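Local atomic coordinates of ankyrin repeat domain protein (Legionella pneumophila subsp. pneumophila, PDB entry 6MCA), a protein that acts as a Legionella effector that interacts with the host LARP7 component of the 7SK snRNP complex, combining ankyrin repeats with a cysteine protease-like structure. Residues R282-L287 / I339-I343; G265-C269 / N346-V352; P260-R264 / R318-H322. All blocks are in the same frame, centred on the assembly; numbering follows the deposited sequence.

Contact 1: R282-L287 / I339-I343; sequences RGENSL and ISSQI. With GOL (glycerol), chain D.
Arg282 and Ser340 tie together two segments beside the five-stranded antiparallel sheet, in what is probably the cysteine protease-like part: 282-287, which passes through a type I beta turn from Gly283 to Ser286 into a short helix, and 339-343, an irregular connection leading from strand 331-337 toward helix 348-353. The polar grip is side-on. Arg282 NE donates to Ser340 O at 2.8 Å, the oxygen lying in the guanidinium plane and close to the line of its own carbonyl bond, while NH1 reaches Ser340 OG at 3.0 Å and makes a weak second bond to Ser340 O. The bend at chi3 (70°) turns the long side chain so that this edge faces the loop. Arginine suits the place because all three nitrogens find acceptors, NE and NH1 on Ser340 and NH2 on Tyr380 OH and Ala350 O, which would hold the plane. A glycerol, probably from the crystallisation liquor, takes the other N-H of NH1 through its O3, and its O1 pairs with Ser340 OG.

Backbone bonding adds Gln342 N to Arg282 O at 2.6 Å, nearly straight at 170°, and a CA-H...O contact from Gly283 CA to Gln342 O. Between hydroxyls, Ser341 OG donates to Ser286 OG at 3.0 Å. Ser286 OG in turn donates to Gly283 O, which also accepts Ser286 N; a short serine side chain can thus brace its own turn and link it to the facing loop.

Apolar contact flanks the polar groups at both ends. Ile343 CD1 approaches Leu287 CG at 4.0 Å, and branched Ile339 covers the flat arginine group with one methyl: its CG2 sits 3.2 Å above one face of the Arg282 guanidinium plane, displaced toward the rim, and 3.3 Å from Arg282 NE.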
loop_
_atom_site.group_PDB
_atom_site.type_symbol
_atom_site.label_atom_id
_atom_site.label_comp_id
_atom_site.label_asym_id
_atom_site.label_seq_id
_atom_site.Cartn_x
_atom_site.Cartn_y
_atom_site.Cartn_z
ATOM N N ARG A 282 7.933 12.648 8.538
ATOM C CA ARG A 282 7.209 13.008 9.750
ATOM C C ARG A 282 7.680 12.231 10.973
ATOM O O ARG A 282 7.066 12.347 12.038
ATOM C CB ARG A 282 5.708 12.792 9.541
ATOM C CG ARG A 282 5.160 13.485 8.305
ATOM C CD ARG A 282 3.764 12.993 7.959
ATOM N NE ARG A 282 2.766 13.445 8.924
ATOM C CZ ARG A 282 1.454 13.408 8.711
ATOM N NH1 ARG A 282 0.617 13.843 9.643
ATOM N NH2 ARG A 282 0.979 12.942 7.565
ATOM N N GLY A 283 8.751 11.451 10.847
ATOM C CA GLY A 283 9.241 10.655 11.955
ATOM C C GLY A 283 10.228 11.383 12.846
ATOM O O GLY A 283 10.068 12.577 13.119
ATOM N N GLU A 284 11.258 10.660 13.297
ATOM C CA GLU A 284 12.224 11.221 14.239
ATOM C C GLU A 284 12.897 12.470 13.679
ATOM O O GLU A 284 13.080 13.460 14.400
ATOM C CB GLU A 284 13.267 10.160 14.596
ATOM C CG GLU A 284 14.615 10.712 15.032
ATOM C CD GLU A 284 14.779 10.733 16.539
ATOM O OE1 GLU A 284 13.979 10.073 17.236
ATOM O OE2 GLU A 284 15.711 11.406 17.026
ATOM N N ASN A 285 13.256 12.446 12.393
ATOM C CA ASN A 285 13.968 13.569 11.787
ATOM C C ASN A 285 13.190 14.874 11.915
ATOM O O ASN A 285 13.794 15.951 11.974
ATOM C CB ASN A 285 14.262 13.263 10.318
ATOM C CG ASN A 285 15.132 14.319 9.663
ATOM O OD1 ASN A 285 16.305 14.471 10.002
ATOM N ND2 ASN A 285 14.560 15.051 8.713
ATOM N N SER A 286 11.857 14.799 11.975
ATOM C CA SER A 286 11.045 16.005 12.086
ATOM C C SER A 286 11.332 16.783 13.364
ATOM O O SER A 286 11.032 17.980 13.425
ATOM C CB SER A 286 9.557 15.652 12.014
ATOM O OG SER A 286 9.140 14.942 13.167
ATOM N N LEU A 287 11.903 16.136 14.384
ATOM C CA LEU A 287 12.265 16.864 15.595
ATOM C C LEU A 287 13.387 17.861 15.333
ATOM O O LEU A 287 13.468 18.894 16.008
ATOM C CB LEU A 287 12.667 15.888 16.700
ATOM C CG LEU A 287 11.566 14.939 17.177
ATOM C CD1 LEU A 287 12.150 13.806 18.008
ATOM C CD2 LEU A 287 10.509 15.699 17.961
ATOM N N ILE A 339 3.173 20.171 8.927
ATOM C CA ILE A 339 2.561 18.849 8.939
ATOM C C ILE A 339 2.886 18.184 10.270
ATOM O O ILE A 339 4.035 18.214 10.724
ATOM C CB ILE A 339 3.060 18.003 7.755
ATOM C CG1 ILE A 339 2.519 18.559 6.434
ATOM C CG2 ILE A 339 2.667 16.549 7.929
ATOM C CD1 ILE A 339 1.212 17.934 5.987
ATOM N N SER A 340 1.872 17.594 10.902
ATOM C CA SER A 340 2.053 17.005 12.222
ATOM C C SER A 340 3.038 15.842 12.168
ATOM O O SER A 340 3.101 15.091 11.190
ATOM C CB SER A 340 0.712 16.529 12.781
ATOM O OG SER A 340 0.318 15.302 12.193
ATOM N N SER A 341 3.814 15.700 13.239
ATOM C CA SER A 341 4.806 14.642 13.326
ATOM C C SER A 341 4.148 13.306 13.656
ATOM O O SER A 341 3.062 13.240 14.238
ATOM C CB SER A 341 5.860 14.977 14.384
ATOM O OG SER A 341 6.579 16.147 14.038
ATOM N N GLN A 342 4.829 12.226 13.265
ATOM C CA GLN A 342 4.420 10.854 13.575
ATOM C C GLN A 342 5.635 10.178 14.209
ATOM O O GLN A 342 6.385 9.453 13.550
ATOM C CB GLN A 342 3.920 10.122 12.317
ATOM C CG GLN A 342 3.652 8.628 12.493
ATOM C CD GLN A 342 2.377 8.334 13.259
ATOM O OE1 GLN A 342 1.659 9.245 13.672
ATOM N NE2 GLN A 342 2.088 7.052 13.449
ATOM N N ILE A 343 5.840 10.443 15.499
ATOM C CA ILE A 343 7.002 9.905 16.197
ATOM C C ILE A 343 6.765 8.454 16.597
ATOM O O ILE A 343 7.626 7.590 16.398
ATOM C CB ILE A 343 7.341 10.780 17.419
ATOM C CG1 ILE A 343 7.552 12.233 16.991
ATOM C CG2 ILE A 343 8.577 10.250 18.128
ATOM C CD1 ILE A 343 8.688 12.421 16.011
HETATM C C1 GOL D . -3.453 14.234 12.502
HETATM O O1 GOL D . -2.633 15.220 11.953
HETATM C C2 GOL D . -3.117 12.909 11.776
HETATM O O2 GOL D . -3.783 11.829 12.338
HETATM C C3 GOL D . -3.527 13.144 10.301
HETATM O O3 GOL D . -2.350 13.164 9.553
#

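Contact 2: G265-C269 / N346-V352; sequences GHALC and NCSWANV
His266, whose ring is poorly ordered, lies beside Asn346 and Cys347; the His266 and Asn346 side chains run in opposite directions alongside each other, their planes 43° apart. Asn346 OD1 comes obliquely to 3.1 Å from His266 ND1, at an angle too poor for a hydrogen bond. Cys347 SG is also oblique, 4.6 Å from the centroid of the His266 ring. The second flat group, the Asn351 amide, is fixed at its edge: ND2 donates to Ala267 O at 2.8 Å almost exactly in the amide plane, and OD1 accepts from Arg282 N. Asparagine fits here because one small amide answers both an acceptor and a donor of buried backbone.

A cysteine near the N-terminal end of a helix, beside a strand histidine, is an arrangement also found in papain-like proteases and consistent with the protein's cysteine protease-like character; no catalytic role is established here. Strand 266-269 and helix 348-352 run nearly parallel, 14° apart. Asn346 caps that helix, its OD1 accepting from Ser348 N and Ser348 OG, both from the same face of the amide.

Ser348 OG stands anti to its carbonyl carbon (chi1 -54°), which aims it at the strand. There it accepts Ala267 N at 2.8 Å while giving its proton to Asn346 OD1. Water 1 bridges Gly265 O, Asn346 ND2 and Ser348 OG. Small Ala267 lets the backbones approach, its CB 3.6 Å from Ser348 CB; farther along, Cys269 SG packs 3.8 Å from Val352 CG2.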
loop_
_atom_site.group_PDB
_atom_site.type_symbol
_atom_site.label_atom_id
_atom_site.label_comp_id
_atom_site.label_asym_id
_atom_site.label_seq_id
_atom_site.Cartn_x
_atom_site.Cartn_y
_atom_site.Cartn_z
ATOM N N GLY A 265 14.610 1.654 7.837
ATOM C CA GLY A 265 13.366 0.929 7.995
ATOM C C GLY A 265 12.108 1.738 7.784
ATOM O O GLY A 265 11.017 1.243 8.083
ATOM N N HIS A 266 12.217 2.964 7.275
ATOM C CA HIS A 266 11.060 3.819 7.065
ATOM C C HIS A 266 11.063 4.361 5.645
ATOM O O HIS A 266 12.111 4.475 5.006
ATOM C CB HIS A 266 11.035 4.987 8.060
ATOM C CG HIS A 266 10.879 4.562 9.487
ATOM N ND1 HIS A 266 10.265 3.382 9.849
ATOM C CD2 HIS A 266 11.260 5.158 10.641
ATOM C CE1 HIS A 266 10.273 3.270 11.165
ATOM N NE2 HIS A 266 10.870 4.334 11.670
ATOM N N ALA A 267 9.877 4.697 5.154
ATOM C CA ALA A 267 9.725 5.318 3.846
ATOM C C ALA A 267 9.556 6.819 4.033
ATOM O O ALA A 267 8.585 7.267 4.652
ATOM C CB ALA A 267 8.534 4.730 3.092
ATOM N N LEU A 268 10.508 7.590 3.520
ATOM C CA LEU A 268 10.362 9.034 3.440
ATOM C C LEU A 268 10.104 9.410 1.988
ATOM O O LEU A 268 10.409 8.648 1.068
ATOM C CB LEU A 268 11.596 9.761 3.990
ATOM C CG LEU A 268 12.956 9.610 3.308
ATOM C CD1 LEU A 268 13.823 10.812 3.640
ATOM C CD2 LEU A 268 13.643 8.331 3.744
ATOM N N CYS A 269 9.498 10.572 1.776
ATOM C CA CYS A 269 9.011 10.908 0.446
ATOM C C CYS A 269 9.651 12.190 -0.060
ATOM O O CYS A 269 9.905 13.118 0.710
ATOM C CB CYS A 269 7.487 11.035 0.440
ATOM S SG CYS A 269 6.638 9.449 0.630
ATOM N N ASN A 346 5.281 3.513 12.962
ATOM C CA ASN A 346 5.905 3.625 11.650
ATOM C C ASN A 346 5.271 4.792 10.902
ATOM O O ASN A 346 4.048 4.827 10.719
ATOM C CB ASN A 346 5.747 2.323 10.863
ATOM C CG ASN A 346 6.677 2.244 9.668
ATOM O OD1 ASN A 346 7.244 3.250 9.236
ATOM N ND2 ASN A 346 6.840 1.043 9.126
ATOM N N CYS A 347 6.100 5.738 10.470
ATOM C CA CYS A 347 5.634 6.962 9.834
ATOM C C CYS A 347 5.555 6.861 8.316
ATOM O O CYS A 347 5.219 7.857 7.665
ATOM C CB CYS A 347 6.552 8.128 10.212
ATOM S SG CYS A 347 8.261 7.910 9.661
ATOM N N SER A 348 5.857 5.695 7.740
ATOM C CA SER A 348 5.893 5.565 6.285
ATOM C C SER A 348 4.540 5.899 5.667
ATOM O O SER A 348 4.460 6.649 4.683
ATOM C CB SER A 348 6.328 4.150 5.903
ATOM O OG SER A 348 7.554 3.806 6.522
ATOM N N TRP A 349 3.464 5.350 6.233
ATOM C CA TRP A 349 2.127 5.632 5.720
ATOM C C TRP A 349 1.828 7.123 5.763
ATOM O O TRP A 349 1.370 7.703 4.772
ATOM C CB TRP A 349 1.081 4.850 6.514
ATOM C CG TRP A 349 -0.327 5.235 6.172
ATOM C CD1 TRP A 349 -1.101 6.165 6.806
ATOM C CD2 TRP A 349 -1.128 4.705 5.108
ATOM N NE1 TRP A 349 -2.334 6.244 6.204
ATOM C CE2 TRP A 349 -2.375 5.358 5.159
ATOM C CE3 TRP A 349 -0.912 3.739 4.120
ATOM C CZ2 TRP A 349 -3.402 5.077 4.261
ATOM C CZ3 TRP A 349 -1.933 3.462 3.228
ATOM C CH2 TRP A 349 -3.162 4.128 3.305
ATOM N N ALA A 350 2.083 7.762 6.908
ATOM C CA ALA A 350 1.831 9.193 7.034
ATOM C C ALA A 350 2.701 9.994 6.074
ATOM O O ALA A 350 2.257 11.006 5.516
ATOM C CB ALA A 350 2.064 9.643 8.475
ATOM N N ASN A 351 3.944 9.553 5.865
ATOM C CA ASN A 351 4.822 10.236 4.921
ATOM C C ASN A 351 4.258 10.181 3.509
ATOM O O ASN A 351 4.310 11.173 2.773
ATOM C CB ASN A 351 6.224 9.625 4.963
ATOM C CG ASN A 351 7.002 10.034 6.199
ATOM O OD1 ASN A 351 6.629 10.974 6.899
ATOM N ND2 ASN A 351 8.095 9.328 6.470
ATOM N N VAL A 352 3.710 9.030 3.112
ATOM C CA VAL A 352 3.115 8.930 1.782
ATOM C C VAL A 352 1.843 9.769 1.698
ATOM O O VAL A 352 1.586 10.426 0.682
ATOM C CB VAL A 352 2.853 7.459 1.414
ATOM C CG1 VAL A 352 2.228 7.366 0.031
ATOM C CG2 VAL A 352 4.147 6.663 1.466
HETATM O O HOH W 1 8.378 0.756 7.015
#

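Contact 3: P260-R264 / R318-H322; sequences PAASR and RRYYH
Arg318 and Arg264 are brought together by folded side chains. In Arg318, CG sits between the backbone N and the carbonyl carbon (chi1 65°) and the chain bends at chi2 and chi3, which turns the guanidinium back toward the strand end; Arg264 bends at chi3 to present its own flat group. The two guanidinium groups stack with centres 3.6 Å apart and planes 19° from parallel, Arg318 NH2 lying over the centre of the Arg264 group and 3.2 Å from Arg264 NH1. Two like charges this close would be expected to repel; both groups are exposed and touch crystal neighbours, and Arg264 is poorly ordered, so the stack may owe something to the lattice.

Further along strand and helix the contact is mainly apolar. Ala261 CB rests on one face of the Tyr321 ring in a CH-pi contact, 3.8 Å from its centroid and nearest CE1 at 3.5 Å; a small methyl suits this close approach to a broad ring. Tyr320 CD2 lies over the centre of the opposite face, so the ring is sandwiched. Its hydroxyl donates to Phe311 O, whereas water 2 bridges Ala262 O and Tyr321 OH only weakly. Ser263, another small residue, brings OG to 3.8 Å from Arg318 CA at the helix start.

Helix 318-329 thus packs against edge strand 256-263; segment 318-322 runs roughly antiparallel to strand 260-263, 146° between their N-to-C directions. Helix 305-312 closes the side through Phe311, edge-to-face with Tyr321 and touching Ala261, while the next strand, 266-273, backs the same region with Phe270 against Ala261 and Leu268 against Ser263.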
loop_
_atom_site.group_PDB
_atom_site.type_symbol
_atom_site.label_atom_id
_atom_site.label_comp_id
_atom_site.label_asym_id
_atom_site.label_seq_id
_atom_site.Cartn_x
_atom_site.Cartn_y
_atom_site.Cartn_z
ATOM N N PRO A 260 9.655 7.888 -3.476
ATOM C CA PRO A 260 9.740 7.302 -2.132
ATOM C C PRO A 260 11.095 6.634 -1.938
ATOM O O PRO A 260 11.563 5.888 -2.801
ATOM C CB PRO A 260 8.599 6.274 -2.113
ATOM C CG PRO A 260 7.770 6.563 -3.349
ATOM C CD PRO A 260 8.725 7.145 -4.339
ATOM N N ALA A 261 11.729 6.918 -0.805
ATOM C CA ALA A 261 13.034 6.373 -0.471
ATOM C C ALA A 261 12.942 5.586 0.828
ATOM O O ALA A 261 12.242 5.989 1.765
ATOM C CB ALA A 261 14.082 7.482 -0.339
ATOM N N ALA A 262 13.651 4.463 0.873
ATOM C CA ALA A 262 13.720 3.617 2.055
ATOM C C ALA A 262 14.991 3.950 2.826
ATOM O O ALA A 262 16.094 3.881 2.273
ATOM C CB ALA A 262 13.693 2.138 1.671
ATOM N N SER A 263 14.834 4.314 4.097
ATOM C CA SER A 263 15.959 4.658 4.953
ATOM C C SER A 263 15.601 4.318 6.391
ATOM O O SER A 263 14.530 4.704 6.871
ATOM C CB SER A 263 16.318 6.143 4.826
ATOM O OG SER A 263 17.311 6.513 5.766
ATOM N N ARG A 264 16.490 3.580 7.058
ATOM C CA ARG A 264 16.339 3.241 8.473
ATOM C C ARG A 264 15.006 2.544 8.742
ATOM O O ARG A 264 14.334 2.814 9.741
ATOM C CB ARG A 264 16.482 4.487 9.345
ATOM C CG ARG A 264 17.899 4.999 9.481
ATOM C CD ARG A 264 17.881 6.238 10.352
ATOM N NE ARG A 264 18.082 5.916 11.758
ATOM C CZ ARG A 264 18.029 6.816 12.734
ATOM N NH1 ARG A 264 17.737 8.083 12.455
ATOM N NH2 ARG A 264 18.221 6.448 13.993
ATOM N N ARG A 318 21.379 7.031 5.295
ATOM C CA ARG A 318 20.725 8.281 5.667
ATOM C C ARG A 318 21.536 9.506 5.241
ATOM O O ARG A 318 20.962 10.567 4.957
ATOM C CB ARG A 318 20.496 8.284 7.178
ATOM C CG ARG A 318 21.825 8.298 7.945
ATOM C CD ARG A 318 21.866 7.367 9.141
ATOM N NE ARG A 318 21.393 7.986 10.376
ATOM C CZ ARG A 318 21.419 7.380 11.560
ATOM N NH1 ARG A 318 21.869 6.137 11.637
ATOM N NH2 ARG A 318 20.976 7.995 12.656
ATOM N N ARG A 319 22.867 9.384 5.206
ATOM C CA ARG A 319 23.713 10.508 4.818
ATOM C C ARG A 319 23.454 10.929 3.378
ATOM O O ARG A 319 23.540 12.119 3.053
ATOM C CB ARG A 319 25.186 10.141 5.017
ATOM C CG ARG A 319 26.176 11.152 4.464
ATOM C CD ARG A 319 26.583 12.164 5.520
ATOM N NE ARG A 319 27.594 13.089 5.015
ATOM C CZ ARG A 319 28.898 12.962 5.241
ATOM N NH1 ARG A 319 29.352 11.950 5.967
ATOM N NH2 ARG A 319 29.747 13.849 4.742
ATOM N N TYR A 320 23.121 9.974 2.507
ATOM C CA TYR A 320 22.828 10.309 1.118
ATOM C C TYR A 320 21.546 11.125 1.009
ATOM O O TYR A 320 21.514 12.163 0.335
ATOM C CB TYR A 320 22.726 9.033 0.280
ATOM C CG TYR A 320 22.214 9.266 -1.125
ATOM C CD1 TYR A 320 23.076 9.651 -2.143
ATOM C CD2 TYR A 320 20.869 9.100 -1.435
ATOM C CE1 TYR A 320 22.616 9.866 -3.427
ATOM C CE2 TYR A 320 20.398 9.316 -2.718
ATOM C CZ TYR A 320 21.277 9.697 -3.710
ATOM O OH TYR A 320 20.817 9.911 -4.989
ATOM N N TYR A 321 20.479 10.675 1.668
ATOM C CA TYR A 321 19.180 11.318 1.527
ATOM C C TYR A 321 19.050 12.592 2.347
ATOM O O TYR A 321 18.175 13.412 2.049
ATOM C CB TYR A 321 18.064 10.346 1.917
ATOM C CG TYR A 321 17.935 9.169 0.980
ATOM C CD1 TYR A 321 17.532 9.349 -0.337
ATOM C CD2 TYR A 321 18.221 7.880 1.409
ATOM C CE1 TYR A 321 17.418 8.277 -1.203
ATOM C CE2 TYR A 321 18.108 6.801 0.551
ATOM C CZ TYR A 321 17.706 7.005 -0.752
ATOM O OH TYR A 321 17.592 5.936 -1.608
ATOM N N HIS A 322 19.887 12.788 3.364
ATOM C CA HIS A 322 19.762 13.954 4.224
ATOM C C HIS A 322 20.875 14.976 4.042
ATOM O O HIS A 322 20.878 15.992 4.744
ATOM C CB HIS A 322 19.693 13.519 5.692
ATOM C CG HIS A 322 18.392 12.879 6.066
ATOM N ND1 HIS A 322 17.245 13.609 6.294
ATOM C CD2 HIS A 322 18.054 11.581 6.242
ATOM C CE1 HIS A 322 16.256 12.786 6.599
ATOM N NE2 HIS A 322 16.721 11.550 6.573
HETATM O O HOH W 2 18.231 2.829 -0.226
#

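How the contacts relate
Contacts 2 and 3 meet through adjacent strands of one antiparallel sheet: Ala261 N bonds to Leu268 O at 2.9 Å, and Leu268 CD2 packs 3.6 Å from Ser263 CB. The chain turns between those strands at Arg264 and Gly265. Both segments of contact 1 fall, in sequence, between the two segments of contact 2; the centres are about 10 Å apart, and a probable hydrogen bond of 3.1 Å runs from Arg282 NH2 to Ala350 O. Gly283 CA also lies 3.7 Å from Cys347 SG, so contact 1 borders Cys347 and His266, which may mark a protease-like site, though none is established. Contacts 1 and 3, about 15 Å between centres, touch where Asn285 ND2 packs against His322 CE1.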